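Local coordinates for protein copper-containing nitrite reductase (Thermus scotoductus, PDB 6HBE) that probably reduces nitrite to nitric oxide at copper centres, taking electrons from a cytochrome c, as a homotrimeric three-domain copper nitrite reductase, at residues G60-T66 / R99-A105; E21-T25 / M54-E58; F170-A175 / G208-T212; F44-S50 / H125-F131. All coordinates share one frame; numbering follows the deposited sequence. Where two conformers were deposited one is given.

Interactions 1, 2 and 4 belong to the same N-terminal cupredoxin domain, whereas interaction 3 lies at the subunit interface. Interaction 1 pairs two strands of one sheet, and interaction 2 packs residues 21-25 of the next strand, 21-36, against strand 55-58 of the facing sheet; their centres are about 8 Å apart, and His64 and Thr66 meet Glu21 and His23 directly. Interaction 4 joins strand 39-46, the neighbour of strand 21-36, to the loop carrying two copper ligands, its centre about 19 Å from that of interaction 2. Interaction 3 touches interaction 4 through Met127, on which both Phe170 and Pro209 rest; the side chain of Pro209 is about 10 Å from a bound copper.

Interaction 1 (G60-T66 / R99-A105); sequences GDTVHIT and REFSFTA
Val63 and Phe103 face each other as a hydrogen-bonded antiparallel pair, their side chains side by side and pointing the same way. From CB outward, Val63 is taken up by that ring: CB sits over one face, 4.0 Å from the centroid of Phe103 and displaced toward the rim, CG1 lies 3.7 Å from Phe103 CE1, and CG2 reaches past CZ toward Ala105 CB. With its CG between the backbone N and the carbonyl carbon (chi1 64°), the Phe103 ring is turned back over Val63, and CG1 of Ile65 meets its edge. Backbone bonds such as Ile65 N to Phe101 O, 2.8 Å, zip the strands together.

Polar pairs line the other face. His64 ND1 and Ser102 OG are hydrogen-bonded at 2.6 Å, the hydroxyl near the imidazole plane. Thr66 OG1 donates to the syn side of Glu100 OE1, also 2.6 Å, and water 1 ties that oxygen to Ile65 O; His23 is a second partner of the hydroxyl. A valine in place of Thr66 would probably leave Glu100 without this donor and its carboxylate freer to turn. Side chains alternating between apolar inner and polar outer faces suit a cupredoxin beta sandwich, here at outermost strand 98-104.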
loop_
_atom_site.group_PDB
_atom_site.type_symbol
_atom_site.label_atom_id
_atom_site.label_comp_id
_atom_site.label_asym_id
_atom_site.label_seq_id
_atom_site.Cartn_x
_atom_site.Cartn_y
_atom_site.Cartn_z
ATOM N N GLY C 60 -8.487 4.323 -35.822
ATOM C CA GLY C 60 -9.081 5.197 -36.846
ATOM C C GLY C 60 -10.604 5.179 -36.924
ATOM O O GLY C 60 -11.170 6.019 -37.618
ATOM N N ASP C 61 -11.292 4.255 -36.237
ATOM C CA ASP C 61 -12.764 4.269 -36.211
ATOM C C ASP C 61 -13.336 5.518 -35.553
ATOM O O ASP C 61 -12.711 6.125 -34.660
ATOM C CB ASP C 61 -13.358 3.052 -35.490
ATOM C CG ASP C 61 -13.223 1.753 -36.283
ATOM O OD1 ASP C 61 -12.794 1.783 -37.463
ATOM O OD2 ASP C 61 -13.540 0.687 -35.709
ATOM N N THR C 62 -14.547 5.878 -35.986
ATOM C CA THR C 62 -15.355 6.871 -35.292
ATOM C C THR C 62 -16.213 6.148 -34.270
ATOM O O THR C 62 -16.970 5.220 -34.603
ATOM C CB THR C 62 -16.219 7.699 -36.268
ATOM O OG1 THR C 62 -15.364 8.378 -37.191
ATOM C CG2 THR C 62 -17.049 8.699 -35.540
ATOM N N VAL C 63 -16.119 6.579 -33.016
ATOM C CA VAL C 63 -16.811 5.908 -31.919
ATOM C C VAL C 63 -17.927 6.816 -31.445
ATOM O O VAL C 63 -17.655 7.942 -30.997
ATOM C CB VAL C 63 -15.841 5.613 -30.747
ATOM C CG1 VAL C 63 -16.556 4.888 -29.612
ATOM C CG2 VAL C 63 -14.621 4.829 -31.234
ATOM N N HIS C 64 -19.170 6.334 -31.512
ATOM C CA HIS C 64 -20.322 7.065 -31.006
ATOM C C HIS C 64 -20.705 6.388 -29.706
ATOM O O HIS C 64 -20.900 5.178 -29.702
ATOM C CB HIS C 64 -21.545 7.005 -31.974
ATOM C CG HIS C 64 -21.292 7.563 -33.345
ATOM N ND1 HIS C 64 -21.180 8.916 -33.600
ATOM C CD2 HIS C 64 -21.153 6.947 -34.547
ATOM C CE1 HIS C 64 -20.956 9.109 -34.889
ATOM N NE2 HIS C 64 -20.947 7.930 -35.488
ATOM N N ILE C 65 -20.823 7.163 -28.628
ATOM C CA ILE C 65 -21.319 6.688 -27.337
ATOM C C ILE C 65 -22.697 7.291 -27.039
ATOM O O ILE C 65 -22.896 8.505 -27.201
ATOM C CB ILE C 65 -20.372 7.114 -26.169
ATOM C CG1 ILE C 65 -18.946 6.595 -26.376
ATOM C CG2 ILE C 65 -20.963 6.714 -24.815
ATOM C CD1 ILE C 65 -18.811 5.084 -26.383
ATOM N N THR C 66 -23.624 6.464 -26.571
ATOM C CA THR C 66 -24.880 6.927 -26.021
ATOM C C THR C 66 -24.841 6.566 -24.561
ATOM O O THR C 66 -24.703 5.409 -24.241
ATOM C CB THR C 66 -26.102 6.256 -26.697
ATOM O OG1 THR C 66 -26.178 6.700 -28.056
ATOM C CG2 THR C 66 -27.387 6.615 -26.002
ATOM N N ARG C 99 -26.881 11.523 -22.964
ATOM C CA ARG C 99 -25.901 12.262 -23.770
ATOM C C ARG C 99 -25.457 11.443 -24.958
ATOM O O ARG C 99 -25.404 10.225 -24.893
ATOM C CB ARG C 99 -24.658 12.656 -22.956
ATOM C CG ARG C 99 -24.933 13.408 -21.651
ATOM C CD ARG C 99 -25.329 14.875 -21.841
ATOM N NE ARG C 99 -25.680 15.480 -20.540
ATOM C CZ ARG C 99 -24.785 15.907 -19.644
ATOM N NH1 ARG C 99 -23.473 15.857 -19.896
ATOM N NH2 ARG C 99 -25.200 16.392 -18.479
ATOM N N GLU C 100 -25.078 12.138 -26.020
ATOM C CA GLU C 100 -24.542 11.537 -27.235
ATOM C C GLU C 100 -23.189 12.187 -27.432
ATOM O O GLU C 100 -23.105 13.410 -27.313
ATOM C CB GLU C 100 -25.436 11.877 -28.447
ATOM C CG GLU C 100 -26.894 11.460 -28.310
ATOM C CD GLU C 100 -27.102 9.952 -28.341
ATOM O OE1 GLU C 100 -26.180 9.243 -28.790
ATOM O OE2 GLU C 100 -28.173 9.474 -27.897
ATOM N N PHE C 101 -22.149 11.394 -27.718
ATOM C CA PHE C 101 -20.785 11.896 -27.935
ATOM C C PHE C 101 -20.015 11.032 -28.943
ATOM O O PHE C 101 -20.086 9.800 -28.912
ATOM C CB PHE C 101 -20.074 11.953 -26.564
ATOM C CG PHE C 101 -18.634 12.412 -26.621
ATOM C CD1 PHE C 101 -18.321 13.761 -26.764
ATOM C CD2 PHE C 101 -17.596 11.501 -26.489
ATOM C CE1 PHE C 101 -17.004 14.193 -26.799
ATOM C CE2 PHE C 101 -16.265 11.925 -26.518
ATOM C CZ PHE C 101 -15.966 13.270 -26.676
ATOM N N SER C 102 -19.274 11.661 -29.836
ATOM C CA SER C 102 -18.408 10.947 -30.765
ATOM C C SER C 102 -16.968 11.424 -30.671
ATOM O O SER C 102 -16.739 12.604 -30.422
ATOM C CB SER C 102 -18.900 11.142 -32.205
ATOM O OG SER C 102 -20.303 10.958 -32.244
ATOM N N PHE C 103 -16.027 10.508 -30.911
ATOM C CA PHE C 103 -14.590 10.797 -31.009
ATOM C C PHE C 103 -13.948 9.826 -31.971
ATOM O O PHE C 103 -14.519 8.792 -32.240
ATOM C CB PHE C 103 -13.892 10.744 -29.628
ATOM C CG PHE C 103 -13.909 9.386 -28.970
ATOM C CD1 PHE C 103 -15.012 8.960 -28.250
ATOM C CD2 PHE C 103 -12.809 8.534 -29.075
ATOM C CE1 PHE C 103 -15.036 7.699 -27.652
ATOM C CE2 PHE C 103 -12.814 7.275 -28.467
ATOM C CZ PHE C 103 -13.930 6.860 -27.757
ATOM N N THR C 104 -12.779 10.167 -32.504
ATOM C CA THR C 104 -11.989 9.246 -33.294
ATOM C C THR C 104 -10.954 8.530 -32.413
ATOM O O THR C 104 -10.292 9.172 -31.597
ATOM C CB THR C 104 -11.276 9.995 -34.442
ATOM O OG1 THR C 104 -12.271 10.675 -35.215
ATOM C CG2 THR C 104 -10.560 9.048 -35.361
ATOM N N ALA C 105 -10.823 7.209 -32.594
ATOM C CA ALA C 105 -9.826 6.412 -31.872
ATOM C C ALA C 105 -8.469 6.535 -32.534
ATOM O O ALA C 105 -8.082 5.697 -33.346
ATOM C CB ALA C 105 -10.272 4.951 -31.797
HETATM O O HOH W 1 -23.718 8.840 -30.206
#

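Interaction 2 (E21-T25 / M54-E58); sequences ERHFT and MLVVE
Phe24 and Leu55 pass alongside each other, running in opposite senses, the ring presenting a face to the leucine. Leu55 CB stands over the centre of that face, 4.0 Å from the centroid and only 9° off the ring normal, a CH-pi contact. Further along the leucine, CD2 lies 3.7 Å from Phe24 CD1, so that the branch follows the ring back toward its root. The ring's far edge is used differently: Val57 comes in near the ring plane, its CG1 3.5 Å from Phe24 CE2, and Val56 O also lies at this edge.

The two strands run antiparallel at 171°, but their axes are 8.6 Å apart, too far for backbone pairing. They belong to the two facing sheets of the N-terminal cupredoxin sandwich, with Phe24 reaching between them. On the sheet of strand 21-36, Val63 touches Phe24; on the other, Ile134 and Val136 back Leu55 and Val57.

Arg22 and Val57 also pass in opposite directions, with the arginine CG 4.1 Å from Val57 CG1. Bends at chi2 and chi3 fold the arginine so that NH1 donates to Val56 O at 2.9 Å. The donor lies in the carbonyl plane, but the oxygen is 29° out of the guanidinium plane. Phe24 CZ lies 3.5 Å above one guanidinium face, toward its rim, so the two side chains from strand 21-25 also pack on each other.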
loop_
_atom_site.group_PDB
_atom_site.type_symbol
_atom_site.label_atom_id
_atom_site.label_comp_id
_atom_site.label_asym_id
_atom_site.label_seq_id
_atom_site.Cartn_x
_atom_site.Cartn_y
_atom_site.Cartn_z
ATOM N N GLU C 21 -17.952 3.343 -38.444
ATOM C CA GLU C 21 -18.646 4.005 -37.344
ATOM C C GLU C 21 -19.190 2.919 -36.455
ATOM O O GLU C 21 -19.811 1.962 -36.942
ATOM C CB GLU C 21 -19.763 4.897 -37.854
ATOM C CG GLU C 21 -19.229 6.009 -38.750
ATOM C CD GLU C 21 -20.270 7.061 -39.069
ATOM O OE1 GLU C 21 -20.813 7.666 -38.120
ATOM O OE2 GLU C 21 -20.542 7.288 -40.271
ATOM N N ARG C 22 -18.922 3.053 -35.159
ATOM C CA ARG C 22 -19.260 2.049 -34.175
ATOM C C ARG C 22 -20.078 2.732 -33.117
ATOM O O ARG C 22 -19.736 3.837 -32.683
ATOM C CB ARG C 22 -17.982 1.474 -33.554
ATOM C CG ARG C 22 -17.048 0.766 -34.523
ATOM C CD ARG C 22 -17.757 -0.401 -35.211
ATOM N NE ARG C 22 -18.506 -1.184 -34.224
ATOM C CZ ARG C 22 -17.961 -2.050 -33.360
ATOM N NH1 ARG C 22 -16.648 -2.312 -33.379
ATOM N NH2 ARG C 22 -18.741 -2.689 -32.486
ATOM N N HIS C 23 -21.132 2.076 -32.660
ATOM C CA HIS C 23 -22.010 2.679 -31.700
ATOM C C HIS C 23 -22.196 1.787 -30.486
ATOM O O HIS C 23 -22.454 0.594 -30.627
ATOM C CB HIS C 23 -23.355 3.013 -32.359
ATOM C CG HIS C 23 -24.310 3.672 -31.421
ATOM N ND1 HIS C 23 -25.641 3.332 -31.345
ATOM C CD2 HIS C 23 -24.104 4.616 -30.470
ATOM C CE1 HIS C 23 -26.221 4.052 -30.399
ATOM N NE2 HIS C 23 -25.304 4.830 -29.843
ATOM N N PHE C 24 -22.062 2.379 -29.295
ATOM C CA PHE C 24 -22.177 1.675 -28.036
ATOM C C PHE C 24 -23.087 2.428 -27.080
ATOM O O PHE C 24 -23.023 3.666 -26.999
ATOM C CB PHE C 24 -20.786 1.499 -27.372
ATOM C CG PHE C 24 -19.768 0.786 -28.239
ATOM C CD1 PHE C 24 -19.798 -0.597 -28.390
ATOM C CD2 PHE C 24 -18.799 1.506 -28.924
ATOM C CE1 PHE C 24 -18.857 -1.251 -29.175
ATOM C CE2 PHE C 24 -17.852 0.868 -29.717
ATOM C CZ PHE C 24 -17.880 -0.518 -29.848
ATOM N N THR C 25 -23.883 1.678 -26.313
ATOM C CA THR C 25 -24.785 2.247 -25.326
ATOM C C THR C 25 -24.393 1.811 -23.908
ATOM O O THR C 25 -24.281 0.620 -23.632
ATOM C CB THR C 25 -26.255 1.896 -25.609
ATOM O OG1 THR C 25 -26.596 2.341 -26.932
ATOM C CG2 THR C 25 -27.172 2.619 -24.609
ATOM N N MET C 54 -17.670 -4.622 -22.431
ATOM C CA MET C 54 -16.375 -4.454 -23.083
ATOM C C MET C 54 -16.593 -3.972 -24.496
ATOM O O MET C 54 -17.353 -4.611 -25.240
ATOM C CB MET C 54 -15.598 -5.790 -23.096
ATOM C CG MET C 54 -14.224 -5.680 -23.761
ATOM S SD MET C 54 -13.311 -7.251 -23.836
ATOM C CE MET C 54 -14.131 -8.061 -25.215
ATOM N N LEU C 55 -15.911 -2.881 -24.881
ATOM C CA LEU C 55 -16.011 -2.283 -26.217
ATOM C C LEU C 55 -14.744 -2.527 -26.990
ATOM O O LEU C 55 -13.654 -2.338 -26.449
ATOM C CB LEU C 55 -16.253 -0.768 -26.101
ATOM C CG LEU C 55 -17.153 -0.287 -24.961
ATOM C CD1 LEU C 55 -17.275 1.248 -24.971
ATOM C CD2 LEU C 55 -18.528 -0.938 -24.976
ATOM N N VAL C 56 -14.854 -2.982 -28.243
ATOM C CA VAL C 56 -13.687 -3.222 -29.088
ATOM C C VAL C 56 -13.899 -2.537 -30.435
ATOM O O VAL C 56 -14.918 -2.771 -31.096
ATOM C CB VAL C 56 -13.453 -4.734 -29.330
ATOM C CG1 VAL C 56 -12.250 -4.958 -30.239
ATOM C CG2 VAL C 56 -13.274 -5.464 -28.006
ATOM N N VAL C 57 -12.935 -1.711 -30.830
ATOM C CA VAL C 57 -12.937 -1.011 -32.109
ATOM C C VAL C 57 -11.576 -1.128 -32.753
ATOM O O VAL C 57 -10.634 -1.676 -32.152
ATOM C CB VAL C 57 -13.349 0.479 -31.966
ATOM C CG1 VAL C 57 -14.662 0.601 -31.192
ATOM C CG2 VAL C 57 -12.245 1.313 -31.304
ATOM N N GLU C 58 -11.487 -0.649 -33.997
ATOM C CA GLU C 58 -10.230 -0.584 -34.738
ATOM C C GLU C 58 -9.678 0.838 -34.708
ATOM O O GLU C 58 -10.456 1.800 -34.634
ATOM C CB GLU C 58 -10.426 -1.026 -36.209
ATOM C CG GLU C 58 -11.038 -2.420 -36.385
ATOM C CD GLU C 58 -10.145 -3.581 -35.929
ATOM O OE1 GLU C 58 -10.624 -4.480 -35.191
ATOM O OE2 GLU C 58 -8.959 -3.633 -36.311
#

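Interaction 3 (F170-A175 / G208-T212); sequences FYDGKA and GPNLT
Phe170 O accepts a hydrogen bond from Asn210 ND2 at 3.0 Å, in its carbonyl plane and on a lone pair, and a weak one from Gly173 N at 3.3 Å. The first bond is bent, 136° at the hydrogen, and the oxygen lies out of the asparagine amide plane. The same ND2 also comes within 3.5 Å of Phe170 CD1, with ring and amide planes 26° apart. The ring of Phe170, its CG trans to the backbone N, swings toward Pro209, whose CB meets its edge 4.1 Å from CE1. The hydroxyl of Tyr164 takes a second hydrogen bond from Asn210 ND2, and its ring meets that of Phe170 edge-to-face. Replacing Asn210 by an alanine would probably deprive Phe170 O and the Tyr164 hydroxyl of their side-chain donor and open a gap beside the ring.

Gly173, the first residue to leave helical backbone angles, has positive phi in a Schellman motif and turns the chain toward Ala175, whose CB lies 4.2 Å from Leu211 CD1. The contact thus joins the C-terminal part of helix 167-172 to the loop between strands 199-208 and 213-217, with Val268, Phe269 and Gly270 of a second subunit packed against Asn210, Pro209 and Phe170.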
loop_
_atom_site.group_PDB
_atom_site.type_symbol
_atom_site.label_atom_id
_atom_site.label_comp_id
_atom_site.label_asym_id
_atom_site.label_seq_id
_atom_site.Cartn_x
_atom_site.Cartn_y
_atom_site.Cartn_z
ATOM N N PHE C 170 -11.412 2.120 1.972
ATOM C CA PHE C 170 -10.988 2.694 0.682
ATOM C C PHE C 170 -9.852 3.742 0.849
ATOM O O PHE C 170 -8.841 3.712 0.103
ATOM C CB PHE C 170 -12.160 3.279 -0.105
ATOM C CG PHE C 170 -11.739 3.893 -1.429
ATOM C CD1 PHE C 170 -11.242 3.089 -2.457
ATOM C CD2 PHE C 170 -11.826 5.256 -1.624
ATOM C CE1 PHE C 170 -10.816 3.671 -3.666
ATOM C CE2 PHE C 170 -11.378 5.842 -2.821
ATOM C CZ PHE C 170 -10.884 5.038 -3.834
ATOM N N TYR C 171 -10.018 4.684 1.775
ATOM C CA TYR C 171 -8.948 5.665 2.107
ATOM C C TYR C 171 -7.648 4.968 2.536
ATOM O O TYR C 171 -6.562 5.339 2.111
ATOM C CB TYR C 171 -9.410 6.645 3.206
ATOM C CG TYR C 171 -10.016 7.934 2.721
ATOM C CD1 TYR C 171 -11.143 7.948 1.921
ATOM C CD2 TYR C 171 -9.498 9.160 3.145
ATOM C CE1 TYR C 171 -11.708 9.142 1.488
ATOM C CE2 TYR C 171 -10.054 10.355 2.733
ATOM C CZ TYR C 171 -11.155 10.346 1.896
ATOM O OH TYR C 171 -11.684 11.543 1.462
ATOM N N ASP C 172 -7.774 3.936 3.342
ATOM C CA ASP C 172 -6.637 3.184 3.866
ATOM C C ASP C 172 -5.986 2.141 2.909
ATOM O O ASP C 172 -4.980 1.510 3.270
ATOM C CB ASP C 172 -7.092 2.482 5.177
ATOM C CG ASP C 172 -7.503 3.476 6.284
ATOM O OD1 ASP C 172 -7.175 4.653 6.196
ATOM O OD2 ASP C 172 -8.169 3.052 7.263
ATOM N N GLY C 173 -6.546 1.945 1.714
ATOM C CA GLY C 173 -6.048 0.942 0.755
ATOM C C GLY C 173 -6.245 -0.497 1.184
ATOM O O GLY C 173 -5.461 -1.379 0.797
ATOM N N LYS C 174 -7.248 -0.749 2.027
ATOM C CA LYS C 174 -7.505 -2.070 2.562
ATOM C C LYS C 174 -8.668 -2.758 1.768
ATOM O O LYS C 174 -9.832 -2.672 2.164
ATOM C CB LYS C 174 -7.836 -1.958 4.055
ATOM C CG LYS C 174 -8.006 -3.304 4.751
ATOM C CD LYS C 174 -8.563 -3.188 6.175
ATOM C CE LYS C 174 -8.809 -4.572 6.763
ATOM N NZ LYS C 174 -9.585 -4.599 8.043
ATOM N N ALA C 175 -8.354 -3.424 0.659
ATOM C CA ALA C 175 -9.385 -4.110 -0.154
ATOM C C ALA C 175 -9.893 -5.377 0.511
ATOM O O ALA C 175 -9.077 -6.179 1.020
ATOM C CB ALA C 175 -8.821 -4.479 -1.526
ATOM N N GLY C 208 -7.545 -1.029 -10.541
ATOM C CA GLY C 208 -7.313 -0.649 -9.153
ATOM C C GLY C 208 -8.630 -0.709 -8.347
ATOM O O GLY C 208 -9.300 -1.747 -8.368
ATOM N N PRO C 209 -9.035 0.377 -7.669
ATOM C CA PRO C 209 -8.492 1.715 -7.845
ATOM C C PRO C 209 -7.273 2.120 -7.010
ATOM O O PRO C 209 -6.728 3.238 -7.254
ATOM C CB PRO C 209 -9.696 2.628 -7.479
ATOM C CG PRO C 209 -10.865 1.750 -7.524
ATOM C CD PRO C 209 -10.335 0.460 -6.973
ATOM N N ASN C 210 -6.841 1.294 -6.046
ATOM C CA ASN C 210 -5.671 1.614 -5.193
ATOM C C ASN C 210 -4.380 0.800 -5.396
ATOM O O ASN C 210 -3.297 1.333 -5.203
ATOM C CB ASN C 210 -6.063 1.444 -3.713
ATOM C CG ASN C 210 -6.883 2.602 -3.178
ATOM O OD1 ASN C 210 -6.662 3.759 -3.541
ATOM N ND2 ASN C 210 -7.806 2.305 -2.295
ATOM N N LEU C 211 -4.494 -0.478 -5.761
ATOM C CA LEU C 211 -3.348 -1.420 -5.642
ATOM C C LEU C 211 -2.671 -1.726 -6.988
ATOM O O LEU C 211 -3.317 -1.687 -8.050
ATOM C CB LEU C 211 -3.767 -2.703 -4.953
ATOM C CG LEU C 211 -4.477 -2.470 -3.630
ATOM C CD1 LEU C 211 -5.030 -3.748 -3.099
ATOM C CD2 LEU C 211 -3.588 -1.744 -2.594
ATOM N N THR C 212 -1.372 -1.998 -6.919
ATOM C CA THR C 212 -0.575 -2.319 -8.118
ATOM C C THR C 212 -0.664 -3.836 -8.328
ATOM O O THR C 212 -0.919 -4.590 -7.370
ATOM C CB THR C 212 0.870 -1.812 -7.878
ATOM O OG1 THR C 212 0.854 -0.368 -7.828
ATOM C CG2 THR C 212 1.885 -2.296 -8.942
#

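Interaction 4 (F44-S50 / H125-F131); sequences FSFNDMS and HTMGGQF. With CU (copper (II) ion), chain N.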
loop_
_atom_site.group_PDB
_atom_site.type_symbol
_atom_site.label_atom_id
_atom_site.label_comp_id
_atom_site.label_asym_id
_atom_site.label_seq_id
_atom_site.Cartn_x
_atom_site.Cartn_y
_atom_site.Cartn_z
ATOM N N PHE C 44 -22.539 0.510 -7.809
ATOM C CA PHE C 44 -23.023 1.116 -9.039
ATOM C C PHE C 44 -22.419 0.370 -10.229
ATOM O O PHE C 44 -21.294 -0.147 -10.128
ATOM C CB PHE C 44 -22.593 2.584 -9.144
ATOM C CG PHE C 44 -23.120 3.488 -8.042
ATOM C CD1 PHE C 44 -24.495 3.715 -7.899
ATOM C CD2 PHE C 44 -22.239 4.177 -7.187
ATOM C CE1 PHE C 44 -24.993 4.551 -6.893
ATOM C CE2 PHE C 44 -22.732 5.021 -6.179
ATOM C CZ PHE C 44 -24.107 5.203 -6.031
ATOM N N SER C 45 -23.132 0.340 -11.363
ATOM C CA SER C 45 -22.643 -0.308 -12.590
ATOM C C SER C 45 -22.961 0.476 -13.864
ATOM O O SER C 45 -23.713 1.485 -13.834
ATOM C CB SER C 45 -23.243 -1.712 -12.725
ATOM O OG SER C 45 -24.612 -1.646 -13.069
ATOM N N PHE C 46 -22.355 0.028 -14.954
ATOM C CA PHE C 46 -22.883 0.229 -16.297
ATOM C C PHE C 46 -23.503 -1.106 -16.748
ATOM O O PHE C 46 -22.836 -2.153 -16.745
ATOM C CB PHE C 46 -21.821 0.664 -17.272
ATOM C CG PHE C 46 -21.261 2.035 -16.984
ATOM C CD1 PHE C 46 -22.006 3.165 -17.248
ATOM C CD2 PHE C 46 -20.011 2.181 -16.387
ATOM C CE1 PHE C 46 -21.510 4.421 -16.965
ATOM C CE2 PHE C 46 -19.503 3.431 -16.110
ATOM C CZ PHE C 46 -20.256 4.557 -16.397
ATOM N N ASN C 47 -24.791 -1.061 -17.092
ATOM C CA ASN C 47 -25.520 -2.206 -17.651
ATOM C C ASN C 47 -25.605 -3.442 -16.764
ATOM O O ASN C 47 -25.652 -4.570 -17.263
ATOM C CB ASN C 47 -24.947 -2.591 -19.005
ATOM C CG ASN C 47 -24.904 -1.429 -19.984
ATOM O OD1 ASN C 47 -24.313 -0.357 -19.724
ATOM N ND2 ASN C 47 -25.502 -1.635 -21.132
ATOM N N ASP C 48 -25.626 -3.217 -15.455
ATOM C CA ASP C 48 -25.837 -4.247 -14.457
ATOM C C ASP C 48 -24.717 -5.331 -14.351
ATOM O O ASP C 48 -24.986 -6.463 -13.940
ATOM C CB ASP C 48 -27.210 -4.873 -14.706
ATOM C CG ASP C 48 -27.909 -5.339 -13.429
ATOM O OD1 ASP C 48 -27.889 -4.632 -12.381
ATOM O OD2 ASP C 48 -28.543 -6.418 -13.509
ATOM N N MET C 49 -23.489 -4.970 -14.746
ATOM C CA MET C 49 -22.292 -5.838 -14.640
ATOM C C MET C 49 -21.103 -5.004 -14.139
ATOM O O MET C 49 -21.012 -3.830 -14.482
ATOM C CB MET C 49 -21.929 -6.459 -15.994
ATOM C CG MET C 49 -22.202 -5.593 -17.215
ATOM S SD MET C 49 -21.930 -6.409 -18.811
ATOM C CE MET C 49 -22.575 -8.041 -18.450
ATOM N N SER C 50 -20.207 -5.609 -13.347
ATOM C CA SER C 50 -18.933 -4.964 -12.950
ATOM C C SER C 50 -17.795 -6.011 -13.040
ATOM O O SER C 50 -17.802 -6.959 -12.265
ATOM C CB SER C 50 -19.016 -4.409 -11.532
ATOM O OG SER C 50 -17.794 -3.745 -11.187
ATOM N N HIS C 125 -17.533 7.093 -7.024
ATOM C CA HIS C 125 -18.326 6.148 -7.861
ATOM C C HIS C 125 -17.494 5.030 -8.483
ATOM O O HIS C 125 -17.964 3.898 -8.607
ATOM C CB HIS C 125 -19.086 6.875 -8.980
ATOM C CG HIS C 125 -20.268 7.652 -8.501
ATOM N ND1 HIS C 125 -21.430 7.757 -9.242
ATOM C CD2 HIS C 125 -20.471 8.367 -7.372
ATOM C CE1 HIS C 125 -22.291 8.528 -8.592
ATOM N NE2 HIS C 125 -21.740 8.902 -7.453
ATOM N N THR C 126 -16.279 5.342 -8.924
ATOM C CA THR C 126 -15.426 4.329 -9.570
ATOM C C THR C 126 -15.157 3.172 -8.613
ATOM O O THR C 126 -15.311 1.971 -8.962
ATOM C CB THR C 126 -14.144 4.957 -10.121
ATOM O OG1 THR C 126 -14.476 5.868 -11.182
ATOM C CG2 THR C 126 -13.184 3.882 -10.655
ATOM N N MET C 127 -14.858 3.497 -7.375
ATOM C CA MET C 127 -14.611 2.440 -6.373
ATOM C C MET C 127 -15.822 1.578 -6.022
ATOM O O MET C 127 -15.645 0.491 -5.476
ATOM C CB MET C 127 -13.906 2.973 -5.124
ATOM C CG MET C 127 -14.662 3.941 -4.266
ATOM S SD MET C 127 -15.954 3.163 -3.305
ATOM C CE MET C 127 -15.183 1.898 -2.386
ATOM N N GLY C 128 -17.031 2.047 -6.349
ATOM C CA GLY C 128 -18.270 1.258 -6.207
ATOM C C GLY C 128 -18.622 0.294 -7.333
ATOM O O GLY C 128 -19.649 -0.367 -7.262
ATOM N N GLY C 129 -17.792 0.202 -8.386
ATOM C CA GLY C 129 -18.012 -0.808 -9.436
ATOM C C GLY C 129 -18.122 -0.295 -10.861
ATOM O O GLY C 129 -18.165 -1.122 -11.794
ATOM N N GLN C 130 -18.196 1.030 -11.045
ATOM C CA GLN C 130 -18.497 1.624 -12.347
ATOM C C GLN C 130 -17.258 1.808 -13.206
ATOM O O GLN C 130 -16.677 2.906 -13.279
ATOM C CB GLN C 130 -19.253 2.965 -12.206
ATOM C CG GLN C 130 -20.762 2.853 -12.158
ATOM C CD GLN C 130 -21.516 4.195 -11.977
ATOM O OE1 GLN C 130 -21.107 5.149 -11.243
ATOM N NE2 GLN C 130 -22.667 4.257 -12.635
ATOM N N PHE C 131 -16.834 0.718 -13.845
ATOM C CA PHE C 131 -15.663 0.743 -14.736
ATOM C C PHE C 131 -15.736 -0.364 -15.778
ATOM O O PHE C 131 -16.502 -1.311 -15.596
ATOM C CB PHE C 131 -14.345 0.595 -13.929
ATOM C CG PHE C 131 -14.404 -0.464 -12.869
ATOM C CD1 PHE C 131 -14.347 -1.816 -13.200
ATOM C CD2 PHE C 131 -14.552 -0.117 -11.547
ATOM C CE1 PHE C 131 -14.437 -2.797 -12.221
ATOM C CE2 PHE C 131 -14.631 -1.084 -10.564
ATOM C CZ PHE C 131 -14.577 -2.439 -10.906
HETATM CU CU CU N . -21.629 7.111 -11.151
HETATM O O HOH W 2 -19.792 -1.408 -14.442
#
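Phe44 and His125 both hold CG anti to the carbonyl carbon (chi1 -61° and -74°), which brings their rings into a face-to-face stack, centroids 4.7 Å apart and planes at 22°. Phe44 CE2 stands over the centre of the imidazole, whose ND1 binds copper at 2.0 Å; NE2 is held by Glu385.

Gln130, extended beyond CG, sends its amide to the same metal. Its OE1 is the ligand, also at 2.0 Å, while NE2 donates to Ser45 O at 3.2 Å. That oxygen lies close to the amide plane, although the donor stands well out of the carbonyl plane. This second bond probably helps fix the rotation of the amide and keep OE1 on the metal. Phe44 CB presses on Gln130 CD at 3.4 Å, and Gln130 CG lies over a face of the Phe46 ring, so the ligand runs between two aromatic residues.

The turn before Gln130 is held by backbone and hydroxyl groups. Phe44 N donates to Gly128 O, and Ser50 OG donates to Gly129 O at 2.7 Å, on a lone pair in the carbonyl plane. Gly129 passes close to Phe44 O, its C 3.3 Å from that oxygen. With His75 and Cys115, His125 and Gln130 complete a type 1 copper site of cupredoxin form, in which Gln130 probably occupies the place that methionine takes in many relatives.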